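Side-chain contacts in aldehyde dehydrogenase 12 (Zea mays, PDB 6D97), which catalyses the NAD-dependent oxidation of L-glutamate gamma-semialdehyde, the last enzymatic step of proline catabolism in plants: residues W314-D319 against E347-L352; V389-E394 against P436-T441; L472-V477 against T486-R491. All coordinates share one frame; numbering follows the deposited sequence.

Interaction 1. Residues W314-D319 against E347-L352; sequences WVCDQD and EKMKKL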
ATOM      1  N   TRP A 314      29.448 -23.605  -7.761  1.00 33.30           N
ATOM      2  CA  TRP A 314      29.833 -22.897  -6.544  1.00 31.19           C
ATOM      3  C   TRP A 314      28.631 -22.670  -5.639  1.00 33.95           C
ATOM      4  O   TRP A 314      28.707 -22.871  -4.421  1.00 33.25           O
ATOM      5  CB  TRP A 314      30.497 -21.572  -6.908  1.00 28.22           C
ATOM      6  CG  TRP A 314      30.685 -20.627  -5.764  1.00 33.45           C
ATOM      7  CD1 TRP A 314      31.575 -20.743  -4.735  1.00 28.47           C
ATOM      8  CD2 TRP A 314      29.983 -19.398  -5.550  1.00 24.31           C
ATOM      9  NE1 TRP A 314      31.461 -19.666  -3.888  1.00 35.67           N
ATOM     10  CE2 TRP A 314      30.490 -18.826  -4.367  1.00 29.60           C
ATOM     11  CE3 TRP A 314      28.973 -18.724  -6.245  1.00 34.03           C
ATOM     12  CZ2 TRP A 314      30.021 -17.615  -3.864  1.00 33.78           C
ATOM     13  CZ3 TRP A 314      28.508 -17.521  -5.745  1.00 32.91           C
ATOM     14  CH2 TRP A 314      29.032 -16.980  -4.566  1.00 31.31           C
ATOM     15  N   VAL A 315      27.503 -22.264  -6.224  1.00 31.31           N
ATOM     16  CA  VAL A 315      26.304 -22.024  -5.429  1.00 32.73           C
ATOM     17  C   VAL A 315      25.790 -23.326  -4.835  1.00 32.19           C
ATOM     18  O   VAL A 315      25.313 -23.360  -3.694  1.00 30.78           O
ATOM     19  CB  VAL A 315      25.233 -21.328  -6.284  1.00 31.59           C
ATOM     20  CG1 VAL A 315      23.954 -21.173  -5.496  1.00 24.62           C
ATOM     21  CG2 VAL A 315      25.739 -19.983  -6.748  1.00 24.59           C
ATOM     22  N   CYS A 316      25.887 -24.419  -5.596  1.00 31.53           N
ATOM     23  CA  CYS A 316      25.494 -25.723  -5.073  1.00 34.02           C
ATOM     24  C   CYS A 316      26.335 -26.108  -3.862  1.00 32.36           C
ATOM     25  O   CYS A 316      25.808 -26.618  -2.868  1.00 27.71           O
ATOM     26  CB  CYS A 316      25.610 -26.783  -6.169  1.00 32.79           C
ATOM     27  SG  CYS A 316      24.203 -26.880  -7.305  1.00 36.73           S
ATOM     28  N   ASP A 317      27.645 -25.860  -3.921  1.00 26.10           N
ATOM     29  CA  ASP A 317      28.508 -26.202  -2.795  1.00 26.53           C
ATOM     30  C   ASP A 317      28.216 -25.321  -1.586  1.00 25.47           C
ATOM     31  O   ASP A 317      28.182 -25.808  -0.450  1.00 28.47           O
ATOM     32  CB  ASP A 317      29.976 -26.084  -3.201  1.00 25.85           C
ATOM     33  CG  ASP A 317      30.922 -26.297  -2.030  1.00 29.62           C
ATOM     34  OD1 ASP A 317      31.105 -27.465  -1.623  1.00 30.35           O
ATOM     35  OD2 ASP A 317      31.468 -25.297  -1.512  1.00 28.82           O
ATOM     36  N   GLN A 318      28.013 -24.021  -1.808  1.00 29.67           N
ATOM     37  CA  GLN A 318      27.718 -23.130  -0.693  1.00 34.16           C
ATOM     38  C   GLN A 318      26.339 -23.412  -0.119  1.00 33.98           C
ATOM     39  O   GLN A 318      26.156 -23.396   1.104  1.00 29.66           O
ATOM     40  CB  GLN A 318      27.830 -21.671  -1.137  1.00 32.34           C
ATOM     41  CG  GLN A 318      29.250 -21.235  -1.458  1.00 33.34           C
ATOM     42  CD  GLN A 318      30.131 -21.134  -0.222  1.00 32.19           C
ATOM     43  OE1 GLN A 318      31.306 -21.496  -0.252  1.00 31.12           O
ATOM     44  NE2 GLN A 318      29.568 -20.632   0.868  1.00 26.21           N
ATOM     45  N   ASP A 319      25.359 -23.681  -0.984  1.00 32.95           N
ATOM     46  CA  ASP A 319      24.008 -23.953  -0.505  1.00 34.07           C
ATOM     47  C   ASP A 319      23.975 -25.213   0.345  1.00 31.81           C
ATOM     48  O   ASP A 319      23.349 -25.242   1.409  1.00 30.06           O
ATOM     49  CB  ASP A 319      23.039 -24.084  -1.679  1.00 35.40           C
ATOM     50  CG  ASP A 319      22.581 -22.745  -2.208  1.00 34.63           C
ATOM     51  OD1 ASP A 319      22.661 -21.745  -1.463  1.00 33.14           O
ATOM     52  OD2 ASP A 319      22.132 -22.700  -3.372  1.00 37.51           O
ATOM     53  N   GLU A 347      31.273 -33.133 -11.153  1.00 42.75           N
ATOM     54  CA  GLU A 347      32.719 -33.185 -10.954  1.00 43.18           C
ATOM     55  C   GLU A 347      33.216 -31.946 -10.222  1.00 43.33           C
ATOM     56  O   GLU A 347      34.047 -32.046  -9.311  1.00 34.53           O
ATOM     57  CB  GLU A 347      33.432 -33.341 -12.300  1.00 43.92           C
ATOM     58  CG  GLU A 347      33.272 -34.715 -12.942  1.00 48.39           C
ATOM     59  CD  GLU A 347      31.875 -34.955 -13.496  1.00 63.49           C
ATOM     60  OE1 GLU A 347      31.119 -33.969 -13.646  1.00 58.53           O
ATOM     61  OE2 GLU A 347      31.532 -36.126 -13.775  1.00 66.85           O
ATOM     62  N   LYS A 348      32.708 -30.766 -10.598  1.00 44.58           N
ATOM     63  CA  LYS A 348      33.086 -29.542  -9.899  1.00 39.68           C
ATOM     64  C   LYS A 348      32.538 -29.526  -8.478  1.00 36.14           C
ATOM     65  O   LYS A 348      33.203 -29.035  -7.559  1.00 40.86           O
ATOM     66  CB  LYS A 348      32.605 -28.316 -10.673  1.00 33.68           C
ATOM     67  CG  LYS A 348      33.216 -28.175 -12.054  1.00 46.52           C
ATOM     68  CD  LYS A 348      32.441 -27.172 -12.898  1.00 54.69           C
ATOM     69  CE  LYS A 348      32.991 -27.083 -14.313  1.00 42.20           C
ATOM     70  NZ  LYS A 348      34.367 -26.512 -14.350  1.00 36.89           N
ATOM     71  N   MET A 349      31.328 -30.061  -8.275  1.00 30.80           N
ATOM     72  CA  MET A 349      30.769 -30.136  -6.928  1.00 28.80           C
ATOM     73  C   MET A 349      31.614 -31.028  -6.031  1.00 36.84           C
ATOM     74  O   MET A 349      31.802 -30.733  -4.844  1.00 34.28           O
ATOM     75  CB  MET A 349      29.327 -30.643  -6.982  1.00 28.40           C
ATOM     76  CG  MET A 349      28.303 -29.567  -7.310  1.00 33.49           C
ATOM     77  SD  MET A 349      26.680 -30.227  -7.737  1.00 37.82           S
ATOM     78  CE  MET A 349      26.230 -31.057  -6.216  1.00 30.93           C
ATOM     79  N   LYS A 350      32.127 -32.128  -6.582  1.00 30.30           N
ATOM     80  CA  LYS A 350      33.011 -32.998  -5.819  1.00 36.87           C
ATOM     81  C   LYS A 350      34.279 -32.260  -5.408  1.00 45.48           C
ATOM     82  O   LYS A 350      34.661 -32.265  -4.231  1.00 30.99           O
ATOM     83  CB  LYS A 350      33.341 -34.245  -6.642  1.00 44.16           C
ATOM     84  CG  LYS A 350      34.234 -35.249  -5.936  1.00 32.81           C
ATOM     85  CD  LYS A 350      34.218 -36.590  -6.650  1.00 39.23           C
ATOM     86  CE  LYS A 350      35.133 -37.589  -5.971  1.00 39.26           C
ATOM     87  NZ  LYS A 350      36.543 -37.116  -5.957  1.00 45.32           N
ATOM     88  N   LYS A 351      34.937 -31.603  -6.370  1.00 34.93           N
ATOM     89  CA  LYS A 351      36.164 -30.870  -6.071  1.00 33.29           C
ATOM     90  C   LYS A 351      35.912 -29.755  -5.065  1.00 38.42           C
ATOM     91  O   LYS A 351      36.732 -29.524  -4.168  1.00 34.73           O
ATOM     92  CB  LYS A 351      36.767 -30.306  -7.358  1.00 42.13           C
ATOM     93  CG  LYS A 351      37.416 -31.355  -8.248  1.00 51.89           C
ATOM     94  CD  LYS A 351      37.664 -30.826  -9.655  1.00 64.09           C
ATOM     95  CE  LYS A 351      38.324 -31.879 -10.539  1.00 67.03           C
ATOM     96  NZ  LYS A 351      38.367 -31.468 -11.969  1.00 70.54           N
ATOM     97  N   LEU A 352      34.773 -29.064  -5.187  1.00 35.63           N
ATOM     98  CA  LEU A 352      34.473 -27.967  -4.272  1.00 37.01           C
ATOM     99  C   LEU A 352      34.214 -28.466  -2.856  1.00 38.72           C
ATOM    100  O   LEU A 352      34.593 -27.799  -1.887  1.00 40.29           O
ATOM    101  CB  LEU A 352      33.279 -27.165  -4.785  1.00 28.18           C
ATOM    102  CG  LEU A 352      33.527 -26.278  -6.002  1.00 35.95           C
ATOM    103  CD1 LEU A 352      32.198 -25.816  -6.554  1.00 27.64           C
ATOM    104  CD2 LEU A 352      34.374 -25.096  -5.597  1.00 35.22           C
TER
HETATM  105  O   HOH W   1      29.952 -29.335  -3.231  1.00 27.60           O
HETATM  106  O   HOH W   2      34.325 -25.251  -1.312  1.00 30.99           O
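Two helices lying against the mixed sheet of the aldehyde dehydrogenase fold, 309-321 and 345-354, meet where C316 and D317 face M349 and L352. The axes of 314-319 and 347-352 approach to 9.2 Å, with a crossing angle of -46°. On the sheet-facing side the contact is apolar: CB of C316 sits 3.9 Å from SD of M349. Beside it L352 does double duty. Its CB lies 3.7 Å from CG of D317, while its CD1 reaches back to the main chain of W314, 3.7 Å from N. D317 has CG anti to its own N (chi1 174°), which carries the carboxylate across toward the second helix. There it works through water: one molecule donates to OD1 of D317 (2.7 Å) and to O of M349 (2.8 Å), and a second lies between OD2 of D317 and O of L352. R356 forms a salt bridge with OD2. With an alanine here, both water links would probably come apart and R356 would be left without its carboxylate mate. Toward the sheet, C316 rests on Q331 and M349 on L334, both of strand 331-337; on another flank W314 and L352 pack against W541, P544 and L543 of the second subunit.

Interaction 2. Residues V389-E394 against P436-T441; sequences VLFGGE and PFQVVT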
ATOM      1  N   VAL A 389      26.985 -43.264  -3.717  1.00 45.97           N
ATOM      2  CA  VAL A 389      27.626 -42.094  -3.129  1.00 43.43           C
ATOM      3  C   VAL A 389      28.398 -41.361  -4.220  1.00 41.90           C
ATOM      4  O   VAL A 389      29.268 -41.940  -4.880  1.00 44.95           O
ATOM      5  CB  VAL A 389      28.556 -42.494  -1.976  1.00 41.73           C
ATOM      6  CG1 VAL A 389      29.219 -41.257  -1.368  1.00 45.02           C
ATOM      7  CG2 VAL A 389      27.788 -43.276  -0.928  1.00 35.48           C
ATOM      8  N   LEU A 390      28.078 -40.082  -4.417  1.00 41.40           N
ATOM      9  CA  LEU A 390      28.794 -39.288  -5.408  1.00 41.19           C
ATOM     10  C   LEU A 390      30.104 -38.747  -4.847  1.00 41.55           C
ATOM     11  O   LEU A 390      31.132 -38.769  -5.533  1.00 43.33           O
ATOM     12  CB  LEU A 390      27.906 -38.150  -5.912  1.00 36.26           C
ATOM     13  CG  LEU A 390      26.654 -38.566  -6.690  1.00 43.90           C
ATOM     14  CD1 LEU A 390      25.775 -37.352  -6.945  1.00 46.81           C
ATOM     15  CD2 LEU A 390      27.014 -39.261  -8.000  1.00 32.90           C
ATOM     16  N   PHE A 391      30.090 -38.258  -3.608  1.00 40.68           N
ATOM     17  CA  PHE A 391      31.324 -37.907  -2.918  1.00 37.14           C
ATOM     18  C   PHE A 391      31.061 -37.873  -1.420  1.00 40.40           C
ATOM     19  O   PHE A 391      29.916 -37.900  -0.965  1.00 40.87           O
ATOM     20  CB  PHE A 391      31.909 -36.578  -3.417  1.00 33.02           C
ATOM     21  CG  PHE A 391      30.902 -35.470  -3.566  1.00 38.62           C
ATOM     22  CD1 PHE A 391      30.570 -34.664  -2.489  1.00 36.52           C
ATOM     23  CD2 PHE A 391      30.318 -35.211  -4.796  1.00 33.96           C
ATOM     24  CE1 PHE A 391      29.659 -33.633  -2.631  1.00 28.95           C
ATOM     25  CE2 PHE A 391      29.402 -34.186  -4.945  1.00 32.59           C
ATOM     26  CZ  PHE A 391      29.074 -33.392  -3.860  1.00 28.79           C
ATOM     27  N   GLY A 392      32.151 -37.827  -0.655  1.00 42.60           N
ATOM     28  CA  GLY A 392      32.028 -37.844   0.792  1.00 39.15           C
ATOM     29  C   GLY A 392      31.627 -39.218   1.295  1.00 39.77           C
ATOM     30  O   GLY A 392      32.051 -40.251   0.767  1.00 37.04           O
ATOM     31  N   GLY A 393      30.793 -39.233   2.329  1.00 46.78           N
ATOM     32  CA  GLY A 393      30.342 -40.474   2.920  1.00 35.96           C
ATOM     33  C   GLY A 393      31.240 -41.039   3.996  1.00 42.11           C
ATOM     34  O   GLY A 393      31.007 -42.168   4.442  1.00 42.26           O
ATOM     35  N   GLU A 394      32.254 -40.296   4.425  1.00 40.50           N
ATOM     36  CA  GLU A 394      33.196 -40.742   5.437  1.00 49.37           C
ATOM     37  C   GLU A 394      33.331 -39.680   6.515  1.00 55.76           C
ATOM     38  O   GLU A 394      33.114 -38.492   6.253  1.00 48.16           O
ATOM     39  CB  GLU A 394      34.572 -41.032   4.819  1.00 45.03           C
ATOM     40  CG  GLU A 394      34.570 -42.210   3.855  1.00 56.61           C
ATOM     41  CD  GLU A 394      35.831 -42.290   3.019  1.00 70.06           C
ATOM     42  OE1 GLU A 394      36.620 -41.321   3.041  1.00 78.32           O
ATOM     43  OE2 GLU A 394      36.030 -43.321   2.338  1.00 74.65           O
ATOM     44  N   PRO A 436      25.955 -31.762   6.720  1.00 38.67           N
ATOM     45  CA  PRO A 436      26.459 -31.591   5.337  1.00 33.52           C
ATOM     46  C   PRO A 436      26.138 -32.817   4.476  1.00 45.19           C
ATOM     47  O   PRO A 436      26.962 -33.707   4.244  1.00 42.37           O
ATOM     48  CB  PRO A 436      27.965 -31.408   5.550  1.00 32.78           C
ATOM     49  CG  PRO A 436      28.272 -31.999   6.963  1.00 40.03           C
ATOM     50  CD  PRO A 436      26.959 -32.372   7.609  1.00 35.37           C
ATOM     51  N   PHE A 437      24.908 -32.851   3.967  1.00 50.59           N
ATOM     52  CA  PHE A 437      24.393 -34.050   3.313  1.00 41.29           C
ATOM     53  C   PHE A 437      23.274 -33.641   2.369  1.00 40.48           C
ATOM     54  O   PHE A 437      22.356 -32.910   2.768  1.00 34.88           O
ATOM     55  CB  PHE A 437      23.886 -35.085   4.328  1.00 34.00           C
ATOM     56  CG  PHE A 437      23.460 -36.395   3.713  1.00 47.18           C
ATOM     57  CD1 PHE A 437      22.197 -36.545   3.165  1.00 47.93           C
ATOM     58  CD2 PHE A 437      24.328 -37.473   3.660  1.00 47.49           C
ATOM     59  CE1 PHE A 437      21.812 -37.748   2.579  1.00 45.68           C
ATOM     60  CE2 PHE A 437      23.934 -38.677   3.071  1.00 44.71           C
ATOM     61  CZ  PHE A 437      22.683 -38.804   2.533  1.00 39.85           C
ATOM     62  N   GLN A 438      23.323 -34.138   1.136  1.00 32.37           N
ATOM     63  CA  GLN A 438      22.277 -33.860   0.167  1.00 30.26           C
ATOM     64  C   GLN A 438      22.046 -35.095  -0.694  1.00 35.95           C
ATOM     65  O   GLN A 438      22.923 -35.952  -0.843  1.00 36.98           O
ATOM     66  CB  GLN A 438      22.636 -32.673  -0.744  1.00 29.92           C
ATOM     67  CG  GLN A 438      23.931 -32.851  -1.521  1.00 28.72           C
ATOM     68  CD  GLN A 438      24.123 -31.776  -2.560  1.00 37.45           C
ATOM     69  OE1 GLN A 438      23.171 -31.325  -3.190  1.00 37.82           O
ATOM     70  NE2 GLN A 438      25.355 -31.387  -2.771  1.00 41.62           N
ATOM     71  N   VAL A 439      20.861 -35.160  -1.293  1.00 39.27           N
ATOM     72  CA  VAL A 439      20.525 -36.176  -2.281  1.00 32.63           C
ATOM     73  C   VAL A 439      20.531 -35.516  -3.655  1.00 35.32           C
ATOM     74  O   VAL A 439      20.024 -34.399  -3.825  1.00 31.43           O
ATOM     75  CB  VAL A 439      19.169 -36.839  -1.981  1.00 35.23           C
ATOM     76  CG1 VAL A 439      18.789 -37.837  -3.066  1.00 35.95           C
ATOM     77  CG2 VAL A 439      19.211 -37.511  -0.612  1.00 36.12           C
ATOM     78  N   VAL A 440      21.131 -36.190  -4.631  1.00 31.36           N
ATOM     79  CA  VAL A 440      21.141 -35.741  -6.016  1.00 31.26           C
ATOM     80  C   VAL A 440      20.358 -36.755  -6.843  1.00 35.00           C
ATOM     81  O   VAL A 440      20.435 -37.971  -6.606  1.00 35.63           O
ATOM     82  CB  VAL A 440      22.574 -35.583  -6.554  1.00 38.06           C
ATOM     83  CG1 VAL A 440      22.573 -35.205  -8.015  1.00 34.92           C
ATOM     84  CG2 VAL A 440      23.325 -34.549  -5.731  1.00 32.86           C
ATOM     85  N   THR A 441      19.576 -36.255  -7.799  1.00 33.78           N
ATOM     86  CA  THR A 441      18.852 -37.114  -8.719  1.00 40.03           C
ATOM     87  C   THR A 441      18.809 -36.449 -10.088  1.00 46.73           C
ATOM     88  O   THR A 441      19.199 -35.289 -10.267  1.00 50.52           O
ATOM     89  CB  THR A 441      17.436 -37.408  -8.216  1.00 42.81           C
ATOM     90  OG1 THR A 441      16.918 -38.544  -8.919  1.00 41.83           O
ATOM     91  CG2 THR A 441      16.519 -36.224  -8.433  1.00 32.97           C
TER
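L390 and V440 make the tight part of this contact. CD1 of L390 comes to 3.7 Å from CB of V440 and stays almost as close to both of that residue's methyls, 3.9 Å from CG2 and 4.0 Å from CG1, so a single methyl sits over the fork of the valine. With CD1 anti to CA (chi2 172°), the leucine is stretched out far enough to get there, and the two side chains cross at about a right angle. The reach is needed because the CA atoms of L390 and V440 are 8.5 Å apart: strand 411-414 lies between the two. Further along, the fit slackens. CZ of F391 is still 4.4 Å from NE2 of Q438, and that amide has its polar partners elsewhere, OE1 bonding NE2 of Q331 and NE2 bonding OH of Y321. Beyond F391 the chain turns away through G392 and G393, both at positive phi, and runs out to E394, exposed, whose carboxylate makes a long, weak ion pair with K409. Helix 345-354 covers both parts: L346 touches L390, while K350 and S353 touch F391, which is buried even though it meets Q438 loosely. L390 and F391 both face A412, a classic beta bulge in the antiparallel outermost strand of a sheet whose other strands run parallel.

Interaction 3. Residues L472-V477 against T486-R491; sequences LFLQDV and TYAGIR
L474 and A488 carry most of this contact, with G489 closing it off. L474 points from helix 471-479 toward the end of strand 485-488, and its CD2 does the touching: it stands 3.8 Å from CB of A488 and 4.1 Å from the backbone N of G489. CD1 of L474 hangs a little further back, 4.4 Å from the same CB. The first torsion puts CG anti to the carbonyl carbon (chi1 -72°), and the leucine then runs on extended, spreading its fork over the alanine methyl. The single side-chain carbon of A488 is consistent with the close approach of helix and strand here: CA of L474 and CA of A488 are 6.8 Å apart, the nearest such pair in the two segments.

The setting is a beta-alpha-beta crossover: strand 463-467 leads into helix 471-479, and strand 485-488 returns beside it, parallel. L474 also leans on I466 of the first strand, so it touches both strands of the unit.

G489 takes the chain out of the strand with phi 138° and psi 168°, angles at which a CB would be jammed against O of A488; the residue therefore needs to be glycine, and it leaves its bare backbone beside the leucine.

A strand of the second subunit pairs in parallel with T486, Y487 and A488, carrying the sheet across the interface, and Y532 of that subunit packs on A488. On the helix, the amide of Q475 bonds G535 and R181 of the third subunit.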
ATOM      1  N   LEU A 472       9.427 -19.699 -19.656  1.00 26.01           N
ATOM      2  CA  LEU A 472       8.337 -20.670 -19.689  1.00 31.37           C
ATOM      3  C   LEU A 472       8.568 -21.791 -18.682  1.00 30.23           C
ATOM      4  O   LEU A 472       7.617 -22.282 -18.062  1.00 34.50           O
ATOM      5  CB  LEU A 472       8.175 -21.237 -21.100  1.00 27.62           C
ATOM      6  CG  LEU A 472       8.054 -20.233 -22.249  1.00 33.63           C
ATOM      7  CD1 LEU A 472       7.855 -20.970 -23.562  1.00 29.47           C
ATOM      8  CD2 LEU A 472       6.929 -19.227 -22.025  1.00 27.63           C
ATOM      9  N   PHE A 473       9.824 -22.211 -18.507  1.00 28.02           N
ATOM     10  CA  PHE A 473      10.145 -23.219 -17.502  1.00 29.69           C
ATOM     11  C   PHE A 473       9.971 -22.655 -16.098  1.00 32.93           C
ATOM     12  O   PHE A 473       9.380 -23.301 -15.225  1.00 32.12           O
ATOM     13  CB  PHE A 473      11.575 -23.721 -17.711  1.00 27.54           C
ATOM     14  CG  PHE A 473      11.995 -24.800 -16.752  1.00 29.80           C
ATOM     15  CD1 PHE A 473      11.698 -26.128 -17.013  1.00 28.28           C
ATOM     16  CD2 PHE A 473      12.699 -24.488 -15.598  1.00 28.04           C
ATOM     17  CE1 PHE A 473      12.093 -27.126 -16.137  1.00 27.52           C
ATOM     18  CE2 PHE A 473      13.099 -25.481 -14.719  1.00 26.30           C
ATOM     19  CZ  PHE A 473      12.795 -26.802 -14.988  1.00 27.08           C
ATOM     20  N   LEU A 474      10.474 -21.438 -15.871  1.00 25.37           N
ATOM     21  CA  LEU A 474      10.379 -20.820 -14.553  1.00 28.09           C
ATOM     22  C   LEU A 474       8.927 -20.648 -14.128  1.00 29.99           C
ATOM     23  O   LEU A 474       8.539 -21.065 -13.031  1.00 28.32           O
ATOM     24  CB  LEU A 474      11.106 -19.472 -14.548  1.00 25.31           C
ATOM     25  CG  LEU A 474      12.635 -19.480 -14.603  1.00 34.56           C
ATOM     26  CD1 LEU A 474      13.161 -18.057 -14.611  1.00 26.78           C
ATOM     27  CD2 LEU A 474      13.216 -20.252 -13.428  1.00 32.53           C
ATOM     28  N   GLN A 475       8.101 -20.051 -14.992  1.00 27.85           N
ATOM     29  CA  GLN A 475       6.714 -19.795 -14.615  1.00 27.99           C
ATOM     30  C   GLN A 475       5.922 -21.086 -14.460  1.00 24.50           C
ATOM     31  O   GLN A 475       4.961 -21.133 -13.681  1.00 32.42           O
ATOM     32  CB  GLN A 475       6.054 -18.873 -15.640  1.00 28.45           C
ATOM     33  CG  GLN A 475       5.611 -19.552 -16.921  1.00 24.17           C
ATOM     34  CD  GLN A 475       5.071 -18.565 -17.935  1.00 26.53           C
ATOM     35  OE1 GLN A 475       5.097 -17.357 -17.712  1.00 29.58           O
ATOM     36  NE2 GLN A 475       4.588 -19.074 -19.061  1.00 25.51           N
ATOM     37  N   ASP A 476       6.309 -22.144 -15.176  1.00 26.89           N
ATOM     38  CA  ASP A 476       5.654 -23.436 -15.003  1.00 31.32           C
ATOM     39  C   ASP A 476       5.995 -24.039 -13.646  1.00 30.75           C
ATOM     40  O   ASP A 476       5.106 -24.485 -12.911  1.00 31.10           O
ATOM     41  CB  ASP A 476       6.056 -24.382 -16.136  1.00 33.70           C
ATOM     42  CG  ASP A 476       5.280 -25.683 -16.112  1.00 50.23           C
ATOM     43  OD1 ASP A 476       4.047 -25.633 -15.929  1.00 52.14           O
ATOM     44  OD2 ASP A 476       5.892 -26.755 -16.297  1.00 64.07           O
ATOM     45  N   VAL A 477       7.281 -24.049 -13.293  1.00 28.10           N
ATOM     46  CA  VAL A 477       7.701 -24.603 -12.010  1.00 27.75           C
ATOM     47  C   VAL A 477       7.181 -23.751 -10.858  1.00 30.92           C
ATOM     48  O   VAL A 477       6.682 -24.279  -9.856  1.00 33.88           O
ATOM     49  CB  VAL A 477       9.232 -24.740 -11.969  1.00 29.07           C
ATOM     50  CG1 VAL A 477       9.675 -25.197 -10.597  1.00 25.20           C
ATOM     51  CG2 VAL A 477       9.694 -25.724 -13.028  1.00 25.52           C
ATOM     52  N   THR A 486      11.502 -18.762  -2.628  1.00 24.39           N
ATOM     53  CA  THR A 486      11.955 -19.442  -3.830  1.00 24.70           C
ATOM     54  C   THR A 486      12.758 -18.482  -4.695  1.00 32.01           C
ATOM     55  O   THR A 486      12.301 -17.373  -4.992  1.00 31.11           O
ATOM     56  CB  THR A 486      10.767 -19.993  -4.619  1.00 24.53           C
ATOM     57  OG1 THR A 486      10.035 -20.909  -3.795  1.00 23.79           O
ATOM     58  CG2 THR A 486      11.253 -20.713  -5.864  1.00 24.66           C
ATOM     59  N   TYR A 487      13.950 -18.912  -5.098  1.00 26.29           N
ATOM     60  CA  TYR A 487      14.813 -18.146  -5.986  1.00 24.12           C
ATOM     61  C   TYR A 487      14.753 -18.744  -7.386  1.00 24.91           C
ATOM     62  O   TYR A 487      14.727 -19.968  -7.546  1.00 30.40           O
ATOM     63  CB  TYR A 487      16.257 -18.132  -5.479  1.00 23.70           C
ATOM     64  CG  TYR A 487      16.440 -17.564  -4.085  1.00 23.08           C
ATOM     65  CD1 TYR A 487      16.074 -18.294  -2.960  1.00 26.82           C
ATOM     66  CD2 TYR A 487      16.999 -16.306  -3.894  1.00 22.22           C
ATOM     67  CE1 TYR A 487      16.250 -17.790  -1.688  1.00 27.61           C
ATOM     68  CE2 TYR A 487      17.171 -15.788  -2.623  1.00 21.52           C
ATOM     69  CZ  TYR A 487      16.795 -16.534  -1.525  1.00 28.41           C
ATOM     70  OH  TYR A 487      16.974 -16.023  -0.260  1.00 36.29           O
ATOM     71  N   ALA A 488      14.730 -17.879  -8.399  1.00 26.12           N
ATOM     72  CA  ALA A 488      14.550 -18.312  -9.780  1.00 28.19           C
ATOM     73  C   ALA A 488      15.493 -17.536 -10.685  1.00 29.28           C
ATOM     74  O   ALA A 488      15.538 -16.305 -10.630  1.00 29.44           O
ATOM     75  CB  ALA A 488      13.100 -18.118 -10.239  1.00 24.17           C
ATOM     76  N   GLY A 489      16.222 -18.257 -11.529  1.00 30.51           N
ATOM     77  CA  GLY A 489      17.217 -17.650 -12.387  1.00 24.21           C
ATOM     78  C   GLY A 489      18.459 -18.510 -12.411  1.00 32.32           C
ATOM     79  O   GLY A 489      18.579 -19.435 -11.604  1.00 31.42           O
ATOM     80  N   ILE A 490      19.389 -18.236 -13.329  1.00 30.32           N
ATOM     81  CA  ILE A 490      20.595 -19.053 -13.393  1.00 25.26           C
ATOM     82  C   ILE A 490      21.458 -18.866 -12.151  1.00 25.96           C
ATOM     83  O   ILE A 490      22.269 -19.741 -11.827  1.00 29.83           O
ATOM     84  CB  ILE A 490      21.390 -18.750 -14.678  1.00 32.23           C
ATOM     85  CG1 ILE A 490      22.227 -19.966 -15.086  1.00 40.45           C
ATOM     86  CG2 ILE A 490      22.280 -17.530 -14.495  1.00 35.29           C
ATOM     87  CD1 ILE A 490      21.395 -21.205 -15.405  1.00 39.83           C
ATOM     88  N   ARG A 491      21.293 -17.753 -11.434  1.00 24.41           N
ATOM     89  CA  ARG A 491      22.016 -17.497 -10.196  1.00 30.33           C
ATOM     90  C   ARG A 491      21.197 -17.854  -8.963  1.00 33.64           C
ATOM     91  O   ARG A 491      21.520 -17.400  -7.859  1.00 37.28           O
ATOM     92  CB  ARG A 491      22.457 -16.031 -10.137  1.00 26.30           C
ATOM     93  CG  ARG A 491      23.404 -15.632 -11.262  1.00 30.59           C
ATOM     94  CD  ARG A 491      23.792 -14.164 -11.188  1.00 33.57           C
ATOM     95  NE  ARG A 491      24.597 -13.855 -10.010  1.00 30.81           N
ATOM     96  CZ  ARG A 491      25.128 -12.662  -9.763  1.00 31.80           C
ATOM     97  NH1 ARG A 491      24.940 -11.661 -10.612  1.00 35.40           N
ATOM     98  NH2 ARG A 491      25.847 -12.472  -8.665  1.00 34.52           N
TER

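How the interactions relate
All three contacts are buried and belong to one seven-stranded sheet and its helices. Interactions 1 and 2 are neighbours, because helix 345-354 of interaction 1 also packs on interaction 2: CE of M349 lies 3.6 Å from NE2 of Q438, and K350 meets F391. Interaction 3 stands apart, about 25 Å from interaction 2 between centres, its strand at the other end of the sheet within this chain, where the second subunit continues it. Chemistry follows place: interaction 1, helix on helix, brings in waters and a charged carboxylate; interactions 2 and 3 rest mainly on a leucine methyl against valine or alanine, interaction 2 adding a loose ring-amide approach. Interaction 1 also meets the second subunit; no other chain touches interaction 2.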